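Spectinomycin phosphotransferase (Legionella pneumophila, PDB 3I1A) transfers a phosphate group, probably from ATP, to the antibiotic spectinomycin and thereby acts as an antibiotic resistance factor. Local coordinates at residues K3-Q7 with K52-G56; Y55-E60 with Q91-K96; F157-E162 with K175-N179. All coordinates share one frame; numbering follows the deposited sequence.

Contact 1: K3-Q7 with K52-G56; sequences KQPIQ and KLKYG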
ATOM      1  N   LYS A   3     -16.720  -7.683  19.826  1.00 42.63           N
ATOM      2  CA  LYS A   3     -15.483  -8.312  19.273  1.00 40.56           C
ATOM      3  C   LYS A   3     -14.254  -7.688  19.920  1.00 39.06           C
ATOM      4  O   LYS A   3     -13.207  -8.329  20.054  1.00 38.86           O
ATOM      5  CB  LYS A   3     -15.426  -8.105  17.756  1.00 42.06           C
ATOM      6  CG  LYS A   3     -14.317  -8.869  17.055  1.00 41.88           C
ATOM      7  CD  LYS A   3     -14.203 -10.286  17.597  1.00 42.53           C
ATOM      8  CE  LYS A   3     -13.601 -11.223  16.564  1.00 43.28           C
ATOM      9  NZ  LYS A   3     -14.538 -11.430  15.416  1.00 42.81           N
ATOM     10  N   GLN A   4     -14.402  -6.435  20.328  1.00 37.06           N
ATOM     11  CA  GLN A   4     -13.318  -5.686  20.954  1.00 35.11           C
ATOM     12  C   GLN A   4     -12.743  -6.416  22.165  1.00 34.65           C
ATOM     13  O   GLN A   4     -13.485  -6.979  22.979  1.00 34.58           O
ATOM     14  CB  GLN A   4     -13.832  -4.314  21.372  1.00 34.58           C
ATOM     15  CG  GLN A   4     -14.635  -3.630  20.291  1.00 33.79           C
ATOM     16  CD  GLN A   4     -15.139  -2.263  20.700  1.00 33.72           C
ATOM     17  OE1 GLN A   4     -16.109  -1.758  20.141  1.00 34.70           O
ATOM     18  NE2 GLN A   4     -14.478  -1.652  21.671  1.00 31.83           N
ATOM     19  N   PRO A   5     -11.407  -6.427  22.295  1.00 33.06           N
ATOM     20  CA  PRO A   5     -10.737  -7.093  23.418  1.00 32.13           C
ATOM     21  C   PRO A   5     -10.969  -6.401  24.766  1.00 30.71           C
ATOM     22  O   PRO A   5     -10.838  -7.024  25.825  1.00 29.46           O
ATOM     23  CB  PRO A   5      -9.265  -7.080  23.004  1.00 32.04           C
ATOM     24  CG  PRO A   5      -9.161  -5.859  22.143  1.00 32.11           C
ATOM     25  CD  PRO A   5     -10.425  -5.916  21.321  1.00 32.49           C
ATOM     26  N   ILE A   6     -11.307  -5.117  24.712  1.00 29.82           N
ATOM     27  CA  ILE A   6     -11.563  -4.316  25.907  1.00 30.19           C
ATOM     28  C   ILE A   6     -12.649  -3.279  25.646  1.00 28.79           C
ATOM     29  O   ILE A   6     -13.025  -3.036  24.501  1.00 29.54           O
ATOM     30  CB  ILE A   6     -10.312  -3.537  26.334  1.00 31.08           C
ATOM     31  CG1 ILE A   6      -9.926  -2.557  25.220  1.00 31.15           C
ATOM     32  CG2 ILE A   6      -9.176  -4.507  26.635  1.00 33.69           C
ATOM     33  CD1 ILE A   6      -8.724  -1.724  25.521  1.00 33.06           C
ATOM     34  N   GLN A   7     -13.159  -2.683  26.722  1.00 28.36           N
ATOM     35  CA  GLN A   7     -14.156  -1.625  26.631  1.00 27.88           C
ATOM     36  C   GLN A   7     -13.297  -0.355  26.533  1.00 27.67           C
ATOM     37  O   GLN A   7     -12.274  -0.248  27.205  1.00 25.30           O
ATOM     38  CB  GLN A   7     -15.020  -1.593  27.894  1.00 27.51           C
ATOM     39  CG  GLN A   7     -16.364  -0.914  27.701  1.00 29.94           C
ATOM     40  CD  GLN A   7     -16.236   0.556  27.416  1.00 29.67           C
ATOM     41  OE1 GLN A   7     -16.706   1.051  26.385  1.00 33.05           O
ATOM     42  NE2 GLN A   7     -15.607   1.273  28.332  1.00 28.69           N
ATOM     43  N   LYS A  52      -4.505   1.511  18.287  1.00 19.11           N
ATOM     44  CA  LYS A  52      -4.827   0.297  17.540  1.00 19.32           C
ATOM     45  C   LYS A  52      -4.570  -0.940  18.395  1.00 19.66           C
ATOM     46  O   LYS A  52      -3.480  -1.112  18.959  1.00 18.94           O
ATOM     47  CB  LYS A  52      -3.988   0.211  16.276  1.00 19.38           C
ATOM     48  N   LEU A  53      -5.586  -1.789  18.516  1.00 19.69           N
ATOM     49  CA  LEU A  53      -5.444  -3.022  19.262  1.00 19.05           C
ATOM     50  C   LEU A  53      -5.510  -4.171  18.254  1.00 19.93           C
ATOM     51  O   LEU A  53      -6.377  -4.190  17.379  1.00 20.71           O
ATOM     52  CB  LEU A  53      -6.582  -3.184  20.280  1.00 19.22           C
ATOM     53  CG  LEU A  53      -6.852  -2.028  21.231  1.00 20.02           C
ATOM     54  CD1 LEU A  53      -8.004  -2.390  22.201  1.00 22.39           C
ATOM     55  CD2 LEU A  53      -5.589  -1.713  21.988  1.00 19.64           C
ATOM     56  N   LYS A  54      -4.588  -5.107  18.380  1.00 20.17           N
ATOM     57  CA  LYS A  54      -4.548  -6.282  17.518  1.00 23.14           C
ATOM     58  C   LYS A  54      -4.392  -7.528  18.379  1.00 23.36           C
ATOM     59  O   LYS A  54      -3.536  -7.591  19.249  1.00 23.51           O
ATOM     60  CB  LYS A  54      -3.367  -6.213  16.554  1.00 27.10           C
ATOM     61  CG  LYS A  54      -3.425  -5.052  15.576  1.00 31.61           C
ATOM     62  CD  LYS A  54      -2.307  -5.155  14.547  1.00 33.34           C
ATOM     63  CE  LYS A  54      -2.478  -6.400  13.684  1.00 35.49           C
ATOM     64  NZ  LYS A  54      -1.407  -6.529  12.654  1.00 37.75           N
ATOM     65  N   TYR A  55      -5.214  -8.530  18.115  1.00 24.03           N
ATOM     66  CA  TYR A  55      -5.146  -9.769  18.854  1.00 23.92           C
ATOM     67  C   TYR A  55      -3.852 -10.511  18.569  1.00 25.24           C
ATOM     68  O   TYR A  55      -3.276 -10.360  17.498  1.00 25.78           O
ATOM     69  CB  TYR A  55      -6.326 -10.640  18.452  1.00 26.25           C
ATOM     70  CG  TYR A  55      -7.570 -10.352  19.244  1.00 27.86           C
ATOM     71  CD1 TYR A  55      -7.627 -10.661  20.598  1.00 28.35           C
ATOM     72  CD2 TYR A  55      -8.700  -9.808  18.641  1.00 27.49           C
ATOM     73  CE1 TYR A  55      -8.771 -10.451  21.333  1.00 29.31           C
ATOM     74  CE2 TYR A  55      -9.866  -9.591  19.377  1.00 27.98           C
ATOM     75  CZ  TYR A  55      -9.889  -9.923  20.726  1.00 28.27           C
ATOM     76  OH  TYR A  55     -11.031  -9.775  21.475  1.00 29.63           O
ATOM     77  N   GLY A  56      -3.386 -11.302  19.531  1.00 26.17           N
ATOM     78  CA  GLY A  56      -2.182 -12.082  19.317  1.00 27.64           C
ATOM     79  C   GLY A  56      -0.881 -11.632  19.949  1.00 29.51           C
ATOM     80  O   GLY A  56      -0.729 -10.478  20.372  1.00 27.15           O
TER
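Tyr-55 reaches across from the end of strand 48-55 to the chain's modelled N terminus and donates its phenol proton to the backbone carbonyl of Lys-3, OH to O 3.0 Å. Its CG stands anti to the carbonyl carbon, chi1 -86°, and the ring extends toward Lys-3 and Pro-5. Beyond CB, the first ring atoms to meet the other segment are the two epsilon carbons. CE1 packs 3.8 Å from CB of Pro-5, while CE2 lies 3.6 Å from the O of Lys-3, which sits at the ring edge near its plane. CZ then follows CE1 against the same proline CB, and at the tip the OH comes within 3.3 Å of the Pro-5 CA. The hydroxyl approaches the Lys-3 carbonyl at a C=O...O angle of 158°, tilted 21° from the carbonyl plane, so the bond runs rather close to the line of the C=O group.

The proline ring is shared between two residues of the strand. Its CB serves Tyr-55, whereas its CG rests on CD1 of Leu-53 at 3.7 Å. That same leucine methyl also receives the end of Ile-6, whose side chain crosses that of Leu-53 at about a right angle; the approach of Ile-6 CD1 to Leu-53 CD1, 3.5 Å, is tight for two methyl groups. Phe-38 and Phe-95, from the strands flanking 48-55, extend this apolar patch round Pro-5, and Leu-11 and Leu-14 of helix 10-19 take up Ile-6. The N-terminal segment thus lies across one face of the five-stranded antiparallel sheet of a protein-kinase-like N-terminal lobe, on a strand that also carries the ADP-binding residue Lys-52.

Contact 2: Y55-E60 with Q91-K96; sequences YGYHDE and QLKHFK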
ATOM      1  N   TYR A  55      -5.214  -8.530  18.115  1.00 24.03           N
ATOM      2  CA  TYR A  55      -5.146  -9.769  18.854  1.00 23.92           C
ATOM      3  C   TYR A  55      -3.852 -10.511  18.569  1.00 25.24           C
ATOM      4  O   TYR A  55      -3.276 -10.360  17.498  1.00 25.78           O
ATOM      5  CB  TYR A  55      -6.326 -10.640  18.452  1.00 26.25           C
ATOM      6  CG  TYR A  55      -7.570 -10.352  19.244  1.00 27.86           C
ATOM      7  CD1 TYR A  55      -7.627 -10.661  20.598  1.00 28.35           C
ATOM      8  CD2 TYR A  55      -8.700  -9.808  18.641  1.00 27.49           C
ATOM      9  CE1 TYR A  55      -8.771 -10.451  21.333  1.00 29.31           C
ATOM     10  CE2 TYR A  55      -9.866  -9.591  19.377  1.00 27.98           C
ATOM     11  CZ  TYR A  55      -9.889  -9.923  20.726  1.00 28.27           C
ATOM     12  OH  TYR A  55     -11.031  -9.775  21.475  1.00 29.63           O
ATOM     13  N   GLY A  56      -3.386 -11.302  19.531  1.00 26.17           N
ATOM     14  CA  GLY A  56      -2.182 -12.082  19.317  1.00 27.64           C
ATOM     15  C   GLY A  56      -0.881 -11.632  19.949  1.00 29.51           C
ATOM     16  O   GLY A  56      -0.729 -10.478  20.372  1.00 27.15           O
ATOM     17  N   TYR A  57       0.063 -12.563  20.024  1.00 29.83           N
ATOM     18  CA  TYR A  57       1.367 -12.282  20.587  1.00 32.29           C
ATOM     19  C   TYR A  57       2.491 -12.619  19.597  1.00 32.47           C
ATOM     20  O   TYR A  57       3.657 -12.676  19.964  1.00 32.22           O
ATOM     21  CB  TYR A  57       1.545 -13.020  21.924  1.00 34.98           C
ATOM     22  CG  TYR A  57       1.152 -14.475  21.906  1.00 37.55           C
ATOM     23  CD1 TYR A  57       2.060 -15.457  21.533  1.00 38.82           C
ATOM     24  CD2 TYR A  57      -0.138 -14.868  22.252  1.00 39.26           C
ATOM     25  CE1 TYR A  57       1.692 -16.808  21.505  1.00 40.16           C
ATOM     26  CE2 TYR A  57      -0.521 -16.211  22.225  1.00 41.05           C
ATOM     27  CZ  TYR A  57       0.400 -17.175  21.849  1.00 41.48           C
ATOM     28  OH  TYR A  57       0.020 -18.503  21.813  1.00 42.67           O
ATOM     29  N   HIS A  58       2.129 -12.853  18.341  0.75 32.20           N
ATOM     30  CA  HIS A  58       3.130 -13.151  17.323  0.75 33.39           C
ATOM     31  C   HIS A  58       3.684 -11.832  16.757  0.75 33.06           C
ATOM     32  O   HIS A  58       3.042 -10.787  16.850  0.75 32.53           O
ATOM     33  CB  HIS A  58       2.516 -14.008  16.213  0.75 35.57           C
ATOM     34  CG  HIS A  58       2.010 -15.335  16.694  0.75 37.32           C
ATOM     35  ND1 HIS A  58       1.300 -16.200  15.886  0.75 39.23           N
ATOM     36  CD2 HIS A  58       2.095 -15.937  17.904  0.75 38.13           C
ATOM     37  CE1 HIS A  58       0.969 -17.275  16.580  0.75 39.37           C
ATOM     38  NE2 HIS A  58       1.438 -17.141  17.808  0.75 38.69           N
ATOM     39  N   ASP A  59       4.879 -11.888  16.183  1.00 32.75           N
ATOM     40  CA  ASP A  59       5.534 -10.701  15.628  1.00 33.47           C
ATOM     41  C   ASP A  59       4.844 -10.179  14.375  1.00 31.70           C
ATOM     42  O   ASP A  59       4.710 -10.896  13.384  1.00 31.90           O
ATOM     43  CB  ASP A  59       6.992 -11.015  15.300  1.00 35.78           C
ATOM     44  CG  ASP A  59       7.782 -11.454  16.520  1.00 38.13           C
ATOM     45  OD1 ASP A  59       7.724 -10.758  17.553  1.00 39.81           O
ATOM     46  OD2 ASP A  59       8.473 -12.489  16.445  1.00 41.70           O
ATOM     47  N   GLU A  60       4.395  -8.932  14.427  1.00 29.35           N
ATOM     48  CA  GLU A  60       3.732  -8.313  13.284  1.00 28.86           C
ATOM     49  C   GLU A  60       4.856  -7.764  12.405  1.00 26.14           C
ATOM     50  O   GLU A  60       5.703  -7.023  12.886  1.00 24.15           O
ATOM     51  CB  GLU A  60       2.837  -7.156  13.745  1.00 31.29           C
ATOM     52  CG  GLU A  60       1.612  -7.561  14.558  1.00 34.38           C
ATOM     53  CD  GLU A  60       0.696  -8.472  13.786  1.00 36.82           C
ATOM     54  OE1 GLU A  60       0.460  -8.185  12.594  1.00 37.56           O
ATOM     55  OE2 GLU A  60       0.204  -9.471  14.363  1.00 38.94           O
ATOM     56  N   GLN A  91       2.836  -5.326  24.465  1.00 20.49           N
ATOM     57  CA  GLN A  91       2.291  -6.670  24.299  1.00 22.05           C
ATOM     58  C   GLN A  91       1.576  -7.070  25.576  1.00 24.04           C
ATOM     59  O   GLN A  91       2.184  -7.108  26.633  1.00 26.01           O
ATOM     60  CB  GLN A  91       3.390  -7.700  24.069  1.00 20.97           C
ATOM     61  CG  GLN A  91       2.836  -9.116  23.901  1.00 20.07           C
ATOM     62  CD  GLN A  91       2.020  -9.283  22.627  1.00 20.97           C
ATOM     63  OE1 GLN A  91       2.551  -9.180  21.513  1.00 23.37           O
ATOM     64  NE2 GLN A  91       0.726  -9.552  22.777  1.00 21.02           N
ATOM     65  N   LEU A  92       0.290  -7.372  25.494  1.00 24.97           N
ATOM     66  CA  LEU A  92      -0.404  -7.800  26.689  1.00 25.03           C
ATOM     67  C   LEU A  92      -0.599  -9.296  26.534  1.00 25.44           C
ATOM     68  O   LEU A  92      -0.123  -9.894  25.575  1.00 25.56           O
ATOM     69  CB  LEU A  92      -1.732  -7.067  26.841  1.00 25.96           C
ATOM     70  CG  LEU A  92      -1.508  -5.569  27.073  1.00 26.13           C
ATOM     71  CD1 LEU A  92      -2.834  -4.841  27.085  1.00 29.07           C
ATOM     72  CD2 LEU A  92      -0.779  -5.363  28.382  1.00 25.93           C
ATOM     73  N   LYS A  93      -1.308  -9.905  27.460  1.00 25.98           N
ATOM     74  CA  LYS A  93      -1.477 -11.340  27.396  1.00 27.02           C
ATOM     75  C   LYS A  93      -2.032 -11.889  26.097  1.00 26.56           C
ATOM     76  O   LYS A  93      -1.461 -12.808  25.511  1.00 28.40           O
ATOM     77  CB  LYS A  93      -2.364 -11.818  28.534  1.00 26.29           C
ATOM     78  CG  LYS A  93      -2.481 -13.322  28.534  1.00 30.14           C
ATOM     79  CD  LYS A  93      -3.311 -13.796  29.683  1.00 31.45           C
ATOM     80  CE  LYS A  93      -3.401 -15.292  29.640  1.00 33.38           C
ATOM     81  NZ  LYS A  93      -2.070 -15.939  29.745  1.00 33.20           N
ATOM     82  N   HIS A  94      -3.145 -11.345  25.637  1.00 26.08           N
ATOM     83  CA  HIS A  94      -3.727 -11.873  24.419  1.00 25.60           C
ATOM     84  C   HIS A  94      -3.880 -10.878  23.276  1.00 24.79           C
ATOM     85  O   HIS A  94      -4.439 -11.216  22.244  1.00 25.02           O
ATOM     86  CB  HIS A  94      -5.072 -12.518  24.744  1.00 26.43           C
ATOM     87  CG  HIS A  94      -5.985 -11.634  25.522  1.00 27.22           C
ATOM     88  ND1 HIS A  94      -5.575 -10.963  26.656  1.00 30.76           N
ATOM     89  CD2 HIS A  94      -7.275 -11.286  25.321  1.00 27.88           C
ATOM     90  CE1 HIS A  94      -6.578 -10.235  27.118  1.00 30.31           C
ATOM     91  NE2 HIS A  94      -7.621 -10.415  26.325  1.00 29.33           N
ATOM     92  N   PHE A  95      -3.391  -9.653  23.456  1.00 22.07           N
ATOM     93  CA  PHE A  95      -3.468  -8.666  22.395  1.00 22.39           C
ATOM     94  C   PHE A  95      -2.381  -7.620  22.576  1.00 20.96           C
ATOM     95  O   PHE A  95      -1.710  -7.574  23.614  1.00 21.36           O
ATOM     96  CB  PHE A  95      -4.862  -8.026  22.316  1.00 21.50           C
ATOM     97  CG  PHE A  95      -5.223  -7.170  23.499  1.00 22.60           C
ATOM     98  CD1 PHE A  95      -4.976  -5.798  23.488  1.00 22.14           C
ATOM     99  CD2 PHE A  95      -5.812  -7.738  24.624  1.00 25.08           C
ATOM    100  CE1 PHE A  95      -5.310  -5.003  24.588  1.00 22.23           C
ATOM    101  CE2 PHE A  95      -6.150  -6.946  25.733  1.00 25.88           C
ATOM    102  CZ  PHE A  95      -5.895  -5.579  25.707  1.00 25.02           C
ATOM    103  N   LYS A  96      -2.201  -6.818  21.537  1.00 20.16           N
ATOM    104  CA  LYS A  96      -1.195  -5.761  21.486  1.00 19.39           C
ATOM    105  C   LYS A  96      -1.850  -4.389  21.408  1.00 17.97           C
ATOM    106  O   LYS A  96      -2.925  -4.258  20.831  1.00 16.50           O
ATOM    107  CB  LYS A  96      -0.374  -5.894  20.206  1.00 20.18           C
ATOM    108  CG  LYS A  96       0.553  -7.071  20.087  1.00 25.56           C
ATOM    109  CD  LYS A  96       1.336  -6.927  18.759  1.00 25.73           C
ATOM    110  CE  LYS A  96       2.252  -8.117  18.497  1.00 27.76           C
ATOM    111  NZ  LYS A  96       1.443  -9.347  18.271  1.00 26.90           N
TER
HETATM  112  O   HOH W   1      -0.782  -9.123  17.130  1.00 36.75           O
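Lys-96 and Gln-91 both donate to the carbonyl oxygen of Gly-56, the lysine only weakly. The amide is the firmer partner, NE2 of Gln-91 to Gly-56 O 3.0 Å, and its other N-H goes to the O of Leu-92 at 2.9 Å. Both acceptors lie close to the amide plane, and the two bonds, with N-H...O angles of 162° and 170°, fix the rotation of the Gln-91 head group. Its CD and OE1 meanwhile press on the CA of Tyr-57.

Lys-96 bends at its last torsion, chi4 66°, and this turns NZ to the O of His-58, 2.6 Å away. A water bridges the same NZ to Tyr-55 O and OE2 of Glu-60, donating to both oxygens; its leg to NZ is very short and the exact length doubtful. Glu-60 OE2 is 4.1 Å from Lys-96 NZ, beyond a salt bridge, and OE1 is paired instead with Lys-54.

These side chains bind down the turn where strand 48-55 leaves the antiparallel sheet of the kinase-like N-terminal lobe, just before helix 61-71, where Glu-60 occupies the N-cap position. Tyr-55 and Phe-95 form a non-hydrogen-bonded pair of that sheet, and beyond it Gly-56 N donates to His-94 O at 2.9 Å, from well above the carbonyl plane. The same His-94 oxygen lies at the edge of the Tyr-55 ring, 3.6 Å from CD1, while CB of Phe-95 packs on the tyrosine CA.

Contact 3: F157-E162 with K175-N179; sequences FYNQIE and KSFFN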
ATOM      1  N   PHE A 157     -11.121 -15.390 -16.657  1.00 20.83           N
ATOM      2  CA  PHE A 157     -12.251 -14.507 -16.994  1.00 21.62           C
ATOM      3  C   PHE A 157     -12.620 -14.569 -18.471  1.00 21.50           C
ATOM      4  O   PHE A 157     -13.778 -14.370 -18.828  1.00 22.18           O
ATOM      5  CB  PHE A 157     -11.955 -13.023 -16.693  1.00 19.13           C
ATOM      6  CG  PHE A 157     -11.771 -12.684 -15.230  1.00 19.03           C
ATOM      7  CD1 PHE A 157     -12.091 -13.594 -14.216  1.00 15.98           C
ATOM      8  CD2 PHE A 157     -11.296 -11.425 -14.874  1.00 15.60           C
ATOM      9  CE1 PHE A 157     -11.940 -13.251 -12.885  1.00 18.09           C
ATOM     10  CE2 PHE A 157     -11.142 -11.071 -13.528  1.00 17.37           C
ATOM     11  CZ  PHE A 157     -11.464 -11.984 -12.537  1.00 17.04           C
ATOM     12  N   TYR A 158     -11.632 -14.826 -19.329  1.00 22.14           N
ATOM     13  CA  TYR A 158     -11.847 -14.850 -20.771  1.00 23.39           C
ATOM     14  C   TYR A 158     -13.131 -15.528 -21.238  1.00 22.92           C
ATOM     15  O   TYR A 158     -13.912 -14.946 -21.994  1.00 23.53           O
ATOM     16  CB  TYR A 158     -10.643 -15.498 -21.463  1.00 22.48           C
ATOM     17  CG  TYR A 158      -9.359 -14.684 -21.331  1.00 23.91           C
ATOM     18  CD1 TYR A 158      -8.127 -15.252 -21.646  1.00 25.89           C
ATOM     19  CD2 TYR A 158      -9.385 -13.345 -20.925  1.00 24.29           C
ATOM     20  CE1 TYR A 158      -6.943 -14.513 -21.564  1.00 25.40           C
ATOM     21  CE2 TYR A 158      -8.206 -12.586 -20.838  1.00 26.30           C
ATOM     22  CZ  TYR A 158      -6.987 -13.179 -21.162  1.00 26.70           C
ATOM     23  OH  TYR A 158      -5.816 -12.438 -21.117  1.00 24.51           O
ATOM     24  N   ASN A 159     -13.350 -16.746 -20.775  1.00 23.81           N
ATOM     25  CA  ASN A 159     -14.530 -17.467 -21.201  1.00 26.83           C
ATOM     26  C   ASN A 159     -15.815 -17.023 -20.510  1.00 27.14           C
ATOM     27  O   ASN A 159     -16.906 -17.301 -21.005  1.00 29.11           O
ATOM     28  CB  ASN A 159     -14.315 -18.977 -21.035  1.00 28.59           C
ATOM     29  CG  ASN A 159     -13.306 -19.529 -22.030  1.00 32.32           C
ATOM     30  OD1 ASN A 159     -13.036 -18.914 -23.061  1.00 32.87           O
ATOM     31  ND2 ASN A 159     -12.755 -20.698 -21.731  1.00 32.43           N
ATOM     32  N   GLN A 160     -15.690 -16.339 -19.376  1.00 25.42           N
ATOM     33  CA  GLN A 160     -16.858 -15.868 -18.639  1.00 26.50           C
ATOM     34  C   GLN A 160     -17.470 -14.591 -19.234  1.00 26.22           C
ATOM     35  O   GLN A 160     -18.588 -14.221 -18.897  1.00 26.61           O
ATOM     36  CB  GLN A 160     -16.483 -15.611 -17.177  1.00 25.94           C
ATOM     37  CG  GLN A 160     -15.865 -16.795 -16.464  1.00 27.13           C
ATOM     38  CD  GLN A 160     -15.559 -16.464 -15.020  1.00 28.11           C
ATOM     39  OE1 GLN A 160     -16.452 -16.042 -14.276  1.00 27.86           O
ATOM     40  NE2 GLN A 160     -14.294 -16.635 -14.616  1.00 24.98           N
ATOM     41  N   ILE A 161     -16.745 -13.917 -20.119  1.00 26.37           N
ATOM     42  CA  ILE A 161     -17.247 -12.690 -20.717  1.00 27.16           C
ATOM     43  C   ILE A 161     -18.431 -12.936 -21.664  1.00 28.61           C
ATOM     44  O   ILE A 161     -19.062 -11.998 -22.141  1.00 28.84           O
ATOM     45  CB  ILE A 161     -16.107 -11.945 -21.469  1.00 27.43           C
ATOM     46  CG1 ILE A 161     -14.962 -11.646 -20.495  1.00 25.12           C
ATOM     47  CG2 ILE A 161     -16.614 -10.623 -22.060  1.00 28.74           C
ATOM     48  CD1 ILE A 161     -15.433 -11.004 -19.170  1.00 23.38           C
ATOM     49  N   GLU A 162     -18.742 -14.209 -21.887  0.50 28.40           N
ATOM     50  CA  GLU A 162     -19.836 -14.616 -22.768  0.50 28.93           C
ATOM     51  C   GLU A 162     -21.214 -14.252 -22.217  0.50 28.51           C
ATOM     52  O   GLU A 162     -21.435 -14.234 -21.000  0.50 27.45           O
ATOM     53  CB  GLU A 162     -19.789 -16.132 -22.999  0.50 29.93           C
ATOM     54  CG  GLU A 162     -18.509 -16.652 -23.643  0.50 32.28           C
ATOM     55  CD  GLU A 162     -18.510 -18.168 -23.805  0.50 33.52           C
ATOM     56  OE1 GLU A 162     -19.407 -18.702 -24.496  0.50 33.92           O
ATOM     57  OE2 GLU A 162     -17.611 -18.828 -23.244  0.50 33.99           O
ATOM     58  N   LYS A 175     -18.955  -6.858 -18.417  1.00 16.72           N
ATOM     59  CA  LYS A 175     -18.596  -7.696 -19.557  1.00 17.38           C
ATOM     60  C   LYS A 175     -18.485  -6.875 -20.845  1.00 17.23           C
ATOM     61  O   LYS A 175     -17.597  -7.121 -21.660  1.00 18.98           O
ATOM     62  CB  LYS A 175     -19.615  -8.818 -19.733  1.00 17.30           C
ATOM     63  CG  LYS A 175     -19.524  -9.884 -18.636  1.00 17.60           C
ATOM     64  CD  LYS A 175     -20.458 -11.042 -18.934  1.00 20.05           C
ATOM     65  CE  LYS A 175     -20.406 -12.097 -17.846  1.00 17.01           C
ATOM     66  NZ  LYS A 175     -21.301 -13.212 -18.185  1.00 18.89           N
ATOM     67  N   SER A 176     -19.390  -5.911 -21.017  0.50 16.94           N
ATOM     68  CA  SER A 176     -19.375  -5.050 -22.193  0.50 17.21           C
ATOM     69  C   SER A 176     -18.086  -4.241 -22.232  0.50 17.57           C
ATOM     70  O   SER A 176     -17.444  -4.120 -23.279  0.50 17.83           O
ATOM     71  CB  SER A 176     -20.566  -4.084 -22.176  0.50 17.41           C
ATOM     72  OG  SER A 176     -21.785  -4.771 -22.383  0.50 18.31           O
ATOM     73  N   PHE A 177     -17.713  -3.692 -21.080  1.00 16.97           N
ATOM     74  CA  PHE A 177     -16.509  -2.879 -20.981  1.00 17.48           C
ATOM     75  C   PHE A 177     -15.271  -3.748 -21.215  1.00 16.88           C
ATOM     76  O   PHE A 177     -14.323  -3.326 -21.871  1.00 16.96           O
ATOM     77  CB  PHE A 177     -16.390  -2.217 -19.601  1.00 18.28           C
ATOM     78  CG  PHE A 177     -15.242  -1.249 -19.505  1.00 18.01           C
ATOM     79  CD1 PHE A 177     -15.371   0.057 -19.954  1.00 19.67           C
ATOM     80  CD2 PHE A 177     -14.005  -1.672 -19.026  1.00 19.74           C
ATOM     81  CE1 PHE A 177     -14.278   0.935 -19.929  1.00 20.73           C
ATOM     82  CE2 PHE A 177     -12.917  -0.814 -18.995  1.00 17.86           C
ATOM     83  CZ  PHE A 177     -13.050   0.493 -19.446  1.00 21.16           C
ATOM     84  N   PHE A 178     -15.275  -4.945 -20.645  1.00 17.09           N
ATOM     85  CA  PHE A 178     -14.137  -5.882 -20.797  1.00 17.25           C
ATOM     86  C   PHE A 178     -13.988  -6.207 -22.278  1.00 19.57           C
ATOM     87  O   PHE A 178     -12.905  -6.130 -22.870  1.00 16.85           O
ATOM     88  CB  PHE A 178     -14.436  -7.174 -20.031  1.00 17.64           C
ATOM     89  CG  PHE A 178     -13.226  -8.052 -19.787  1.00 19.61           C
ATOM     90  CD1 PHE A 178     -12.649  -8.127 -18.512  1.00 20.53           C
ATOM     91  CD2 PHE A 178     -12.676  -8.815 -20.821  1.00 17.55           C
ATOM     92  CE1 PHE A 178     -11.547  -8.954 -18.261  1.00 19.55           C
ATOM     93  CE2 PHE A 178     -11.568  -9.648 -20.585  1.00 16.23           C
ATOM     94  CZ  PHE A 178     -11.005  -9.717 -19.299  1.00 17.57           C
ATOM     95  N   ASN A 179     -15.103  -6.573 -22.889  1.00 17.85           N
ATOM     96  CA  ASN A 179     -15.075  -6.902 -24.291  1.00 20.06           C
ATOM     97  C   ASN A 179     -14.557  -5.708 -25.124  1.00 19.12           C
ATOM     98  O   ASN A 179     -13.725  -5.894 -26.030  1.00 19.68           O
ATOM     99  CB  ASN A 179     -16.480  -7.347 -24.703  1.00 23.38           C
ATOM    100  CG  ASN A 179     -16.540  -7.848 -26.124  1.00 28.74           C
ATOM    101  OD1 ASN A 179     -17.001  -7.140 -27.018  1.00 32.31           O
ATOM    102  ND2 ASN A 179     -16.062  -9.067 -26.345  1.00 31.81           N
TER
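Ile-161 lays its delta methyl over one face of the Phe-178 ring, in a CH-pi contact with CD1 4.0 Å from the ring centroid and 20° off its normal. The methyl is displaced toward the CG side of the ring, and CG1 follows it onto the ortho position, 3.7 Å from CD2. Phe-178 has CG anti to its own backbone N, chi1 -164°, which swings the ring off helix 169-180 toward the 157-162 turn.

The far end of that ring meets two further aromatics. Its CZ comes to CD2 of Tyr-158 at 4.3 Å, each atom lying at the edge of the other ring, and its CE1 approaches the edge of the Phe-157 ring, 4.2 Å from CD2. The other branch of Ile-161, CG2, rests on the helix backbone, 3.7 Å from Lys-175 O, and also touches CB of Asn-179.

Beyond Ile-161 the contact becomes polar. The extended chain of Lys-175 runs alongside the turn, its CD 3.6 Å from the O of Ile-161, and delivers NZ to two backbone carbonyls. The bond from Lys-175 NZ to Glu-162 O is 3.0 Å long, with a C=O...N angle of 157°; the one to Gln-160 O is weak. Asp-167, from the connection between the two segments in the chain, forms a salt bridge with the same ammonium group, which therefore gathers the turn and the connection beyond it.

Leu-297 of helix 274-297 touches Phe-157, Gln-160 and Lys-175. Helix 182-198 takes Phe-178 on Ile-185 and Tyr-158 on Val-189, with the Tyr-158 ring stacked on His-186. The turn that follows helix 149-157 is thereby fastened to helix 169-180 within an all-helical part of the molecule, away from the nucleotide and magnesium sites.

Overall arrangement
From the N terminus, contact 1 closes the first large loop, bringing residues 3-7 back to strand 48-55 after helix 10-19 and the first two strands of the sheet. Contact 2 begins where contact 1 ends, sharing Tyr-55 and Gly-56, and closes a second loop that takes in helix 61-71 and returns on strand 95-101. The two follow one another and touch directly, through the Lys-54 to Glu-60 salt bridge and through Ile-6 on Phe-95, so together they tie the N terminus and two neighbouring strands. Contact 3 comes later, nested in neither: it closes a short helical connection, its nearest atoms about 28 Å from those of either other contact.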